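Local coordinates for protein signal recognition particle receptor subunit beta (Mus musculus, PDB 2FH5) that binds GTP and, as part of the signal recognition particle receptor, helps target nascent secretory proteins to the endoplasmic reticulum membrane, at residues 8-13 with 54-59; 18-23 with 58-63; 81-86 with 119-124. One frame throughout, in Å; residues are numbered along the deposited sequence.

Interaction 1: residues 8-13 with 54-59; sequences RAVLFV and NSLTLI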
loop_
_atom_site.group_PDB
_atom_site.type_symbol
_atom_site.label_atom_id
_atom_site.label_comp_id
_atom_site.label_asym_id
_atom_site.label_seq_id
_atom_site.Cartn_x
_atom_site.Cartn_y
_atom_site.Cartn_z
ATOM N N ARG B 8 21.476 -2.931 -2.048
ATOM C CA ARG B 8 20.853 -1.731 -1.416
ATOM C C ARG B 8 19.328 -1.639 -1.612
ATOM O O ARG B 8 18.702 -2.482 -2.247
ATOM C CB ARG B 8 21.504 -0.441 -1.930
ATOM C CG ARG B 8 22.966 -0.309 -1.631
ATOM C CD ARG B 8 23.422 1.104 -1.873
ATOM N NE ARG B 8 23.072 1.992 -0.772
ATOM C CZ ARG B 8 23.320 3.302 -0.763
ATOM N NH1 ARG B 8 23.915 3.879 -1.799
ATOM N NH2 ARG B 8 22.982 4.040 0.284
ATOM N N ALA B 9 18.757 -0.566 -1.084
ATOM C CA ALA B 9 17.327 -0.360 -1.104
ATOM C C ALA B 9 16.715 0.294 -2.331
ATOM O O ALA B 9 17.320 1.162 -2.976
ATOM C CB ALA B 9 16.931 0.425 0.133
ATOM N N VAL B 10 15.502 -0.160 -2.644
ATOM C CA VAL B 10 14.703 0.382 -3.727
ATOM C C VAL B 10 13.433 0.909 -3.045
ATOM O O VAL B 10 12.687 0.147 -2.446
ATOM C CB VAL B 10 14.263 -0.676 -4.744
ATOM C CG1 VAL B 10 13.455 0.003 -5.842
ATOM C CG2 VAL B 10 15.473 -1.397 -5.318
ATOM N N LEU B 11 13.205 2.213 -3.129
ATOM C CA LEU B 11 12.029 2.821 -2.537
ATOM C C LEU B 11 10.845 2.930 -3.506
ATOM O O LEU B 11 10.998 3.412 -4.626
ATOM C CB LEU B 11 12.390 4.217 -2.032
ATOM C CG LEU B 11 13.676 4.278 -1.209
ATOM C CD1 LEU B 11 13.860 5.704 -0.666
ATOM C CD2 LEU B 11 13.631 3.266 -0.076
ATOM N N PHE B 12 9.672 2.458 -3.093
ATOM C CA PHE B 12 8.472 2.585 -3.919
ATOM C C PHE B 12 7.690 3.744 -3.281
ATOM O O PHE B 12 7.345 3.698 -2.090
ATOM C CB PHE B 12 7.643 1.304 -3.883
ATOM C CG PHE B 12 8.243 0.171 -4.663
ATOM C CD1 PHE B 12 9.380 -0.487 -4.207
ATOM C CD2 PHE B 12 7.702 -0.209 -5.885
ATOM C CE1 PHE B 12 9.976 -1.508 -4.963
ATOM C CE2 PHE B 12 8.293 -1.228 -6.643
ATOM C CZ PHE B 12 9.434 -1.876 -6.173
ATOM N N VAL B 13 7.439 4.790 -4.061
ATOM C CA VAL B 13 6.749 5.965 -3.558
ATOM C C VAL B 13 5.696 6.352 -4.570
ATOM O O VAL B 13 5.769 5.922 -5.709
ATOM C CB VAL B 13 7.733 7.169 -3.367
ATOM C CG1 VAL B 13 8.809 6.841 -2.304
ATOM C CG2 VAL B 13 8.382 7.519 -4.701
ATOM N N ASN B 54 21.524 -11.073 -7.515
ATOM C CA ASN B 54 21.795 -10.124 -6.442
ATOM C C ASN B 54 20.534 -9.922 -5.604
ATOM O O ASN B 54 19.422 -10.258 -6.025
ATOM C CB ASN B 54 22.237 -8.768 -7.010
ATOM C CG ASN B 54 23.362 -8.893 -8.018
ATOM O OD1 ASN B 54 23.159 -9.379 -9.133
ATOM N ND2 ASN B 54 24.556 -8.454 -7.633
ATOM N N SER B 55 20.705 -9.367 -4.414
ATOM C CA SER B 55 19.565 -9.126 -3.557
ATOM C C SER B 55 19.376 -7.633 -3.325
ATOM O O SER B 55 20.329 -6.909 -3.059
ATOM C CB SER B 55 19.748 -9.839 -2.216
ATOM O OG SER B 55 20.691 -9.161 -1.407
ATOM N N LEU B 56 18.137 -7.179 -3.446
ATOM C CA LEU B 56 17.795 -5.777 -3.209
ATOM C C LEU B 56 16.813 -5.748 -2.019
ATOM O O LEU B 56 16.152 -6.741 -1.730
ATOM C CB LEU B 56 17.117 -5.189 -4.458
ATOM C CG LEU B 56 17.938 -5.028 -5.747
ATOM C CD1 LEU B 56 17.026 -4.748 -6.938
ATOM C CD2 LEU B 56 18.941 -3.878 -5.561
ATOM N N THR B 57 16.744 -4.642 -1.298
ATOM C CA THR B 57 15.777 -4.549 -0.214
ATOM C C THR B 57 14.627 -3.650 -0.680
ATOM O O THR B 57 14.778 -2.437 -0.739
ATOM C CB THR B 57 16.372 -3.932 1.056
ATOM O OG1 THR B 57 17.282 -4.858 1.642
ATOM C CG2 THR B 57 15.271 -3.617 2.069
ATOM N N LEU B 58 13.496 -4.239 -1.049
ATOM C CA LEU B 58 12.364 -3.426 -1.474
ATOM C C LEU B 58 11.761 -2.795 -0.222
ATOM O O LEU B 58 11.594 -3.475 0.798
ATOM C CB LEU B 58 11.310 -4.284 -2.173
ATOM C CG LEU B 58 11.772 -5.244 -3.276
ATOM C CD1 LEU B 58 10.557 -5.835 -3.966
ATOM C CD2 LEU B 58 12.628 -4.518 -4.308
ATOM N N ILE B 59 11.481 -1.493 -0.294
ATOM C CA ILE B 59 10.863 -0.745 0.799
ATOM C C ILE B 59 9.642 -0.008 0.242
ATOM O O ILE B 59 9.769 0.877 -0.612
ATOM C CB ILE B 59 11.812 0.289 1.393
ATOM C CG1 ILE B 59 13.030 -0.401 2.006
ATOM C CG2 ILE B 59 11.094 1.117 2.430
ATOM C CD1 ILE B 59 14.015 0.595 2.637
#
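The carbonyl oxygen Ile59 O is approached twice from strand 9-13: Phe12 N donates to it at 2.9 Å with an N-H...O angle of 168°, and Leu11 CA brings a weaker C-H contact to the same oxygen. Ile59 N in turn donates to Val10 O at 3.0 Å, so both backbone groups of Ile59 straddle Leu11, as expected of parallel strands. Thr57 repeats the pattern around Ala9, its N reaching Arg8 O at 3.1 Å and its O accepting from Val10 N.

Hydrocarbon contacts divide between two faces. On that of Ala9 and Leu11, Ile59 has CG1 anti to its carbonyl carbon (chi1 -63°) and an extended end, which lays CD1 against Ala9 CB at 3.8 Å; Leu11 runs alongside Ile59, its CD2 3.8 Å from Ile59 CB. On the other face Leu58 CD2 meets the edge of the Phe12 ring, 4.1 Å from CE1, and also packs near Val10 CB, while Val10 CG2 touches Leu56 CD1 at 4.0 Å.

This pair lies inside the mixed sheet of a P-loop GTPase. Strand 79-87 bonds to the far side of strand 9-13, strand 42-47 flanks strand 55-60, and helix 20-29 packs on Phe12 and Leu58 through Leu27.

Interaction 2: residues 18-23 with 58-63; sequences SGKTLL and LIDLPG. With MG (magnesium ion), chain C; GTP (guanosine-5'-triphosphate), chain D.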
loop_
_atom_site.group_PDB
_atom_site.type_symbol
_atom_site.label_atom_id
_atom_site.label_comp_id
_atom_site.label_asym_id
_atom_site.label_seq_id
_atom_site.Cartn_x
_atom_site.Cartn_y
_atom_site.Cartn_z
ATOM N N SER B 18 -1.761 4.354 -5.735
ATOM C CA SER B 18 -1.119 4.219 -7.039
ATOM C C SER B 18 -0.809 2.723 -7.288
ATOM O O SER B 18 -0.696 2.296 -8.427
ATOM C CB SER B 18 0.131 5.097 -7.125
ATOM O OG SER B 18 0.983 4.895 -6.021
ATOM N N GLY B 19 -0.722 1.945 -6.200
ATOM C CA GLY B 19 -0.481 0.513 -6.288
ATOM C C GLY B 19 0.860 0.048 -5.740
ATOM O O GLY B 19 1.332 -1.030 -6.099
ATOM N N LYS B 20 1.475 0.840 -4.871
ATOM C CA LYS B 20 2.794 0.496 -4.344
ATOM C C LYS B 20 2.816 -0.822 -3.609
ATOM O O LYS B 20 3.677 -1.656 -3.863
ATOM C CB LYS B 20 3.342 1.609 -3.417
ATOM C CG LYS B 20 3.542 2.977 -4.109
ATOM C CD LYS B 20 3.922 4.098 -3.107
ATOM C CE LYS B 20 2.849 4.340 -2.042
ATOM N NZ LYS B 20 1.536 4.758 -2.603
ATOM N N THR B 21 1.855 -1.027 -2.710
ATOM C CA THR B 21 1.841 -2.254 -1.951
ATOM C C THR B 21 1.528 -3.473 -2.792
ATOM O O THR B 21 2.129 -4.514 -2.568
ATOM C CB THR B 21 0.873 -2.157 -0.776
ATOM O OG1 THR B 21 1.282 -1.065 0.037
ATOM C CG2 THR B 21 0.940 -3.415 0.097
ATOM N N LEU B 22 0.598 -3.358 -3.746
ATOM C CA LEU B 22 0.284 -4.514 -4.567
ATOM C C LEU B 22 1.488 -4.887 -5.444
ATOM O O LEU B 22 1.779 -6.065 -5.580
ATOM C CB LEU B 22 -0.950 -4.286 -5.428
ATOM C CG LEU B 22 -1.401 -5.607 -6.078
ATOM C CD1 LEU B 22 -1.517 -6.670 -5.024
ATOM C CD2 LEU B 22 -2.743 -5.458 -6.795
ATOM N N LEU B 23 2.203 -3.906 -6.005
ATOM C CA LEU B 23 3.385 -4.219 -6.819
ATOM C C LEU B 23 4.400 -4.927 -5.947
ATOM O O LEU B 23 4.991 -5.916 -6.346
ATOM C CB LEU B 23 4.037 -2.956 -7.373
ATOM C CG LEU B 23 3.383 -2.305 -8.581
ATOM C CD1 LEU B 23 4.141 -1.058 -8.950
ATOM C CD2 LEU B 23 3.385 -3.293 -9.728
ATOM N N LEU B 58 13.496 -4.239 -1.049
ATOM C CA LEU B 58 12.364 -3.426 -1.474
ATOM C C LEU B 58 11.761 -2.795 -0.222
ATOM O O LEU B 58 11.594 -3.475 0.798
ATOM C CB LEU B 58 11.310 -4.284 -2.173
ATOM C CG LEU B 58 11.772 -5.244 -3.276
ATOM C CD1 LEU B 58 10.557 -5.835 -3.966
ATOM C CD2 LEU B 58 12.628 -4.518 -4.308
ATOM N N ILE B 59 11.481 -1.493 -0.294
ATOM C CA ILE B 59 10.863 -0.745 0.799
ATOM C C ILE B 59 9.642 -0.008 0.242
ATOM O O ILE B 59 9.769 0.877 -0.612
ATOM C CB ILE B 59 11.812 0.289 1.393
ATOM C CG1 ILE B 59 13.030 -0.401 2.006
ATOM C CG2 ILE B 59 11.094 1.117 2.430
ATOM C CD1 ILE B 59 14.015 0.595 2.637
ATOM N N ASP B 60 8.461 -0.398 0.715
ATOM C CA ASP B 60 7.186 0.175 0.289
ATOM C C ASP B 60 6.865 1.349 1.195
ATOM O O ASP B 60 6.671 1.146 2.371
ATOM C CB ASP B 60 6.115 -0.933 0.388
ATOM C CG ASP B 60 4.659 -0.417 0.262
ATOM O OD1 ASP B 60 4.397 0.532 -0.506
ATOM O OD2 ASP B 60 3.757 -0.997 0.934
ATOM N N LEU B 61 6.797 2.567 0.664
ATOM C CA LEU B 61 6.505 3.748 1.510
ATOM C C LEU B 61 5.076 4.276 1.378
ATOM O O LEU B 61 4.568 4.442 0.287
ATOM C CB LEU B 61 7.497 4.898 1.224
ATOM C CG LEU B 61 9.006 4.624 1.430
ATOM C CD1 LEU B 61 9.830 5.882 1.192
ATOM C CD2 LEU B 61 9.252 4.123 2.849
ATOM N N PRO B 62 4.410 4.547 2.510
ATOM C CA PRO B 62 3.038 5.057 2.491
ATOM C C PRO B 62 2.903 6.319 1.631
ATOM O O PRO B 62 3.744 7.207 1.689
ATOM C CB PRO B 62 2.761 5.363 3.962
ATOM C CG PRO B 62 3.699 4.519 4.704
ATOM C CD PRO B 62 4.954 4.565 3.875
ATOM N N GLY B 63 1.832 6.415 0.857
ATOM C CA GLY B 63 1.651 7.590 0.037
ATOM C C GLY B 63 0.895 8.730 0.700
ATOM O O GLY B 63 0.830 9.843 0.155
HETATM MG MG MG C . 0.329 0.816 0.476
HETATM P PG GTP D . -1.114 3.680 -0.116
HETATM O O1G GTP D . -2.270 4.457 0.293
HETATM O O2G GTP D . -0.754 2.608 0.860
HETATM O O3G GTP D . 0.087 4.604 -0.411
HETATM O O3B GTP D . -1.673 2.906 -1.553
HETATM P PB GTP D . -0.875 1.936 -2.429
HETATM O O1B GTP D . -0.157 2.679 -3.509
HETATM O O2B GTP D . 0.062 1.028 -1.659
HETATM O O3A GTP D . -2.090 1.146 -3.100
HETATM P PA GTP D . -2.402 -0.397 -3.108
HETATM O O1A GTP D . -1.271 -1.181 -3.494
HETATM O O2A GTP D . -2.974 -0.819 -1.783
HETATM O "O5'" GTP D . -3.450 -0.387 -4.297
HETATM C "C5'" GTP D . -4.658 0.333 -4.121
HETATM C "C4'" GTP D . -5.790 -0.398 -4.841
HETATM O "O4'" GTP D . -5.519 -0.503 -6.256
HETATM C "C3'" GTP D . -5.998 -1.843 -4.378
HETATM O "O3'" GTP D . -7.416 -2.171 -4.324
HETATM C "C2'" GTP D . -5.268 -2.644 -5.417
HETATM O "O2'" GTP D . -5.624 -4.039 -5.490
HETATM C "C1'" GTP D . -5.506 -1.856 -6.706
HETATM N N9 GTP D . -4.437 -1.957 -7.684
HETATM C C8 GTP D . -3.068 -1.812 -7.437
HETATM N N7 GTP D . -2.375 -1.962 -8.564
HETATM C C5 GTP D . -3.318 -2.212 -9.585
HETATM C C6 GTP D . -3.211 -2.444 -10.969
HETATM O O6 GTP D . -2.223 -2.483 -11.677
HETATM N N1 GTP D . -4.416 -2.668 -11.688
HETATM C C2 GTP D . -5.662 -2.669 -11.089
HETATM N N2 GTP D . -6.764 -2.912 -11.851
HETATM N N3 GTP D . -5.757 -2.435 -9.753
HETATM C C4 GTP D . -4.595 -2.216 -9.021
HETATM O O HOH W 1 2.156 1.847 0.430
HETATM O O HOH W 2 -1.458 -0.261 0.409
#
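Thr21 and Asp60 join the two phosphate-binding elements of the GTPase fold here, the P-loop (Walker A) with its following helix and the Asp-Leu-Pro-Gly sequence at the end of strand 55-60.

Metal coordination comes first. Thr21 OG1, two waters, GTP O2G and GTP O2B bind the magnesium ion, and Ser38 completes six ligands. Asp60 stays in the second shell: its OD1 accepts from a metal-bound water at 2.8 Å. Asp60 OD2 accepts a hydrogen bond from Thr21 OG1 at 2.6 Å, on the syn side and 24° out of the carboxylate plane. CG anti to the backbone N (chi1 168°) carries the carboxylate to both, so Asp60 positions one protein and one water ligand. The backbone of another protein chain also packs on Thr21 and Asp60.

Hydrogen bonds to phosphate form the second group. GTP O1B receives three: from Gly19 N, from Lys20 N and, at 2.8 Å, from Lys20 NZ. Thr21 N and Leu22 N serve GTP O2B and GTP O1A. The Lys20 chain bends at its last two torsions, bringing NZ between the beta and gamma phosphates, where Gly14 O is a further acceptor.

Both segments converge on one gamma-phosphate oxygen: GTP O3G accepts from Lys20 NZ at 2.6 Å and from Gly63 N at 2.8 Å.

Interaction 3: residues 81-86 with 119-124; sequences AVVFVV and LIACNK. With GTP (guanosine-5'-triphosphate), chain D.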
loop_
_atom_site.group_PDB
_atom_site.type_symbol
_atom_site.label_atom_id
_atom_site.label_comp_id
_atom_site.label_asym_id
_atom_site.label_seq_id
_atom_site.Cartn_x
_atom_site.Cartn_y
_atom_site.Cartn_z
ATOM N N ALA B 81 17.852 2.916 -5.687
ATOM C CA ALA B 81 16.878 3.256 -6.713
ATOM C C ALA B 81 15.534 3.628 -6.114
ATOM O O ALA B 81 15.194 3.214 -5.010
ATOM C CB ALA B 81 16.706 2.096 -7.680
ATOM N N VAL B 82 14.772 4.408 -6.871
ATOM C CA VAL B 82 13.465 4.865 -6.458
ATOM C C VAL B 82 12.503 4.566 -7.584
ATOM O O VAL B 82 12.808 4.873 -8.735
ATOM C CB VAL B 82 13.448 6.388 -6.218
ATOM C CG1 VAL B 82 12.013 6.870 -5.890
ATOM C CG2 VAL B 82 14.395 6.725 -5.098
ATOM N N VAL B 83 11.368 3.942 -7.255
ATOM C CA VAL B 83 10.321 3.640 -8.233
ATOM C C VAL B 83 9.155 4.494 -7.819
ATOM O O VAL B 83 8.604 4.330 -6.714
ATOM C CB VAL B 83 9.863 2.184 -8.180
ATOM C CG1 VAL B 83 8.746 1.947 -9.216
ATOM C CG2 VAL B 83 11.052 1.263 -8.441
ATOM N N PHE B 84 8.805 5.440 -8.674
ATOM C CA PHE B 84 7.692 6.327 -8.387
ATOM C C PHE B 84 6.508 5.708 -9.126
ATOM O O PHE B 84 6.479 5.679 -10.364
ATOM C CB PHE B 84 8.008 7.750 -8.895
ATOM C CG PHE B 84 7.003 8.794 -8.482
ATOM C CD1 PHE B 84 5.764 8.897 -9.130
ATOM C CD2 PHE B 84 7.285 9.665 -7.434
ATOM C CE1 PHE B 84 4.816 9.862 -8.732
ATOM C CE2 PHE B 84 6.342 10.645 -7.019
ATOM C CZ PHE B 84 5.111 10.742 -7.668
ATOM N N VAL B 85 5.543 5.195 -8.364
ATOM C CA VAL B 85 4.362 4.557 -8.947
ATOM C C VAL B 85 3.232 5.522 -9.295
ATOM O O VAL B 85 2.887 6.407 -8.525
ATOM C CB VAL B 85 3.836 3.494 -8.003
ATOM C CG1 VAL B 85 2.725 2.731 -8.667
ATOM C CG2 VAL B 85 4.983 2.585 -7.572
ATOM N N VAL B 86 2.648 5.334 -10.466
ATOM C CA VAL B 86 1.568 6.193 -10.949
ATOM C C VAL B 86 0.321 5.402 -11.373
ATOM O O VAL B 86 0.421 4.431 -12.122
ATOM C CB VAL B 86 2.044 7.008 -12.180
ATOM C CG1 VAL B 86 0.922 7.924 -12.702
ATOM C CG2 VAL B 86 3.258 7.808 -11.807
ATOM N N LEU B 119 12.823 5.369 -11.490
ATOM C CA LEU B 119 11.881 4.850 -12.479
ATOM C C LEU B 119 10.487 5.391 -12.225
ATOM O O LEU B 119 10.070 5.575 -11.081
ATOM C CB LEU B 119 11.830 3.315 -12.444
ATOM C CG LEU B 119 10.802 2.635 -13.366
ATOM C CD1 LEU B 119 11.267 2.691 -14.814
ATOM C CD2 LEU B 119 10.613 1.185 -12.939
ATOM N N ILE B 120 9.770 5.657 -13.304
ATOM C CA ILE B 120 8.408 6.129 -13.198
ATOM C C ILE B 120 7.598 4.949 -13.734
ATOM O O ILE B 120 7.554 4.737 -14.946
ATOM C CB ILE B 120 8.134 7.360 -14.097
ATOM C CG1 ILE B 120 9.200 8.443 -13.861
ATOM C CG2 ILE B 120 6.698 7.870 -13.837
ATOM C CD1 ILE B 120 9.147 9.032 -12.496
ATOM N N ALA B 121 6.980 4.177 -12.837
ATOM C CA ALA B 121 6.193 3.017 -13.229
ATOM C C ALA B 121 4.739 3.390 -13.397
ATOM O O ALA B 121 4.028 3.636 -12.420
ATOM C CB ALA B 121 6.323 1.923 -12.210
ATOM N N CYS B 122 4.313 3.424 -14.657
ATOM C CA CYS B 122 2.963 3.766 -15.014
ATOM C C CYS B 122 2.137 2.489 -14.853
ATOM O O CYS B 122 2.022 1.669 -15.767
ATOM C CB CYS B 122 2.971 4.317 -16.436
ATOM S SG CYS B 122 4.031 5.808 -16.575
ATOM N N ASN B 123 1.572 2.353 -13.651
ATOM C CA ASN B 123 0.805 1.189 -13.226
ATOM C C ASN B 123 -0.689 1.206 -13.569
ATOM O O ASN B 123 -1.228 2.217 -14.042
ATOM C CB ASN B 123 1.052 1.025 -11.720
ATOM C CG ASN B 123 0.487 -0.248 -11.160
ATOM O OD1 ASN B 123 0.727 -1.329 -11.757
ATOM N ND2 ASN B 123 -0.182 -0.155 -10.099
ATOM N N LYS B 124 -1.342 0.070 -13.332
ATOM C CA LYS B 124 -2.767 -0.110 -13.620
ATOM C C LYS B 124 -3.100 -0.082 -15.123
ATOM O O LYS B 124 -4.203 0.331 -15.521
ATOM C CB LYS B 124 -3.602 0.943 -12.878
ATOM C CG LYS B 124 -3.414 0.905 -11.345
ATOM C CD LYS B 124 -4.660 1.348 -10.551
ATOM C CE LYS B 124 -4.279 1.479 -9.089
ATOM N NZ LYS B 124 -5.230 2.332 -8.324
HETATM P PG GTP D . -1.114 3.680 -0.116
HETATM O O1G GTP D . -2.270 4.457 0.293
HETATM O O2G GTP D . -0.754 2.608 0.860
HETATM O O3G GTP D . 0.087 4.604 -0.411
HETATM O O3B GTP D . -1.673 2.906 -1.553
HETATM P PB GTP D . -0.875 1.936 -2.429
HETATM O O1B GTP D . -0.157 2.679 -3.509
HETATM O O2B GTP D . 0.062 1.028 -1.659
HETATM O O3A GTP D . -2.090 1.146 -3.100
HETATM P PA GTP D . -2.402 -0.397 -3.108
HETATM O O1A GTP D . -1.271 -1.181 -3.494
HETATM O O2A GTP D . -2.974 -0.819 -1.783
HETATM O "O5'" GTP D . -3.450 -0.387 -4.297
HETATM C "C5'" GTP D . -4.658 0.333 -4.121
HETATM C "C4'" GTP D . -5.790 -0.398 -4.841
HETATM O "O4'" GTP D . -5.519 -0.503 -6.256
HETATM C "C3'" GTP D . -5.998 -1.843 -4.378
HETATM O "O3'" GTP D . -7.416 -2.171 -4.324
HETATM C "C2'" GTP D . -5.268 -2.644 -5.417
HETATM O "O2'" GTP D . -5.624 -4.039 -5.490
HETATM C "C1'" GTP D . -5.506 -1.856 -6.706
HETATM N N9 GTP D . -4.437 -1.957 -7.684
HETATM C C8 GTP D . -3.068 -1.812 -7.437
HETATM N N7 GTP D . -2.375 -1.962 -8.564
HETATM C C5 GTP D . -3.318 -2.212 -9.585
HETATM C C6 GTP D . -3.211 -2.444 -10.969
HETATM O O6 GTP D . -2.223 -2.483 -11.677
HETATM N N1 GTP D . -4.416 -2.668 -11.688
HETATM C C2 GTP D . -5.662 -2.669 -11.089
HETATM N N2 GTP D . -6.764 -2.912 -11.851
HETATM N N3 GTP D . -5.757 -2.435 -9.753
HETATM C C4 GTP D . -4.595 -2.216 -9.021
#
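Five backbone hydrogen bonds join strand 81-86 to strand 119-123, alternating in direction: Leu119 N to Val82 O, Phe84 N to Leu119 O, Ala121 N to Phe84 O, Val86 N to Ala121 O and Asn123 N to Val86 O. Phe84 N reaches Leu119 O at 2.7 Å with an N-H...O angle of 173°, while the last bond is more bent, at 135°. The two parallel strands are joined by helix 91-110 in a beta-alpha-beta crossover.

Apolar contacts lie on both faces of the pair. Val83 CG1 rests on Ala121 CB at 3.9 Å; further along that face Val85 CG1 runs beside Asn123 CB, also at 3.9 Å. Opposite them Val86 and Ile120 cross at a slant, with Val86 CG2 4.0 Å from Ile120 CG2, and Ile120 CD1 reaches Phe84 CB.

Polar and ligand contacts gather at the C-terminal end, in the Asn-Lys-Gln-Asp guanine-recognition sequence. Asn123, with CG anti to its backbone N (chi1 -172°), donates through ND2 to Ser18 O, and Asn123 ND2 also lies 3.2 Å from GTP N7. The extended chain of Lys124 lies over the purine face, CG 3.4 Å from GTP C6, and its NZ pairs with Asp87 and bonds to Asp17 O. An alanine in place of Lys124 would probably leave that face of the base without its aliphatic cover and Asp87 without its cationic mate. The chemistry thus implies that a hydrocarbon-packed strand pair presents its few polar groups where the guanine binds.

All three interactions belong to one mixed sheet and the nucleotide site at one end of it. Along the chain, strand 9-13 leads through the P-loop into helix 20-29, so interactions 1 and 2 begin close together and both finish on strand 55-60, sharing Leu58 and Ile59; interaction 3 follows both. The centres of interactions 1 and 2 are about 11 Å apart, of 2 and 3 about 10 Å, and of 1 and 3 about 13 Å. Strand 9-13, hydrogen-bonded to strand 79-87, connects interactions 1 and 3 inside the sheet. Interactions 2 and 3 touch GTP mainly at its phosphates and mainly at its base, consistent with the shared sheet helping to set the spacing between the two.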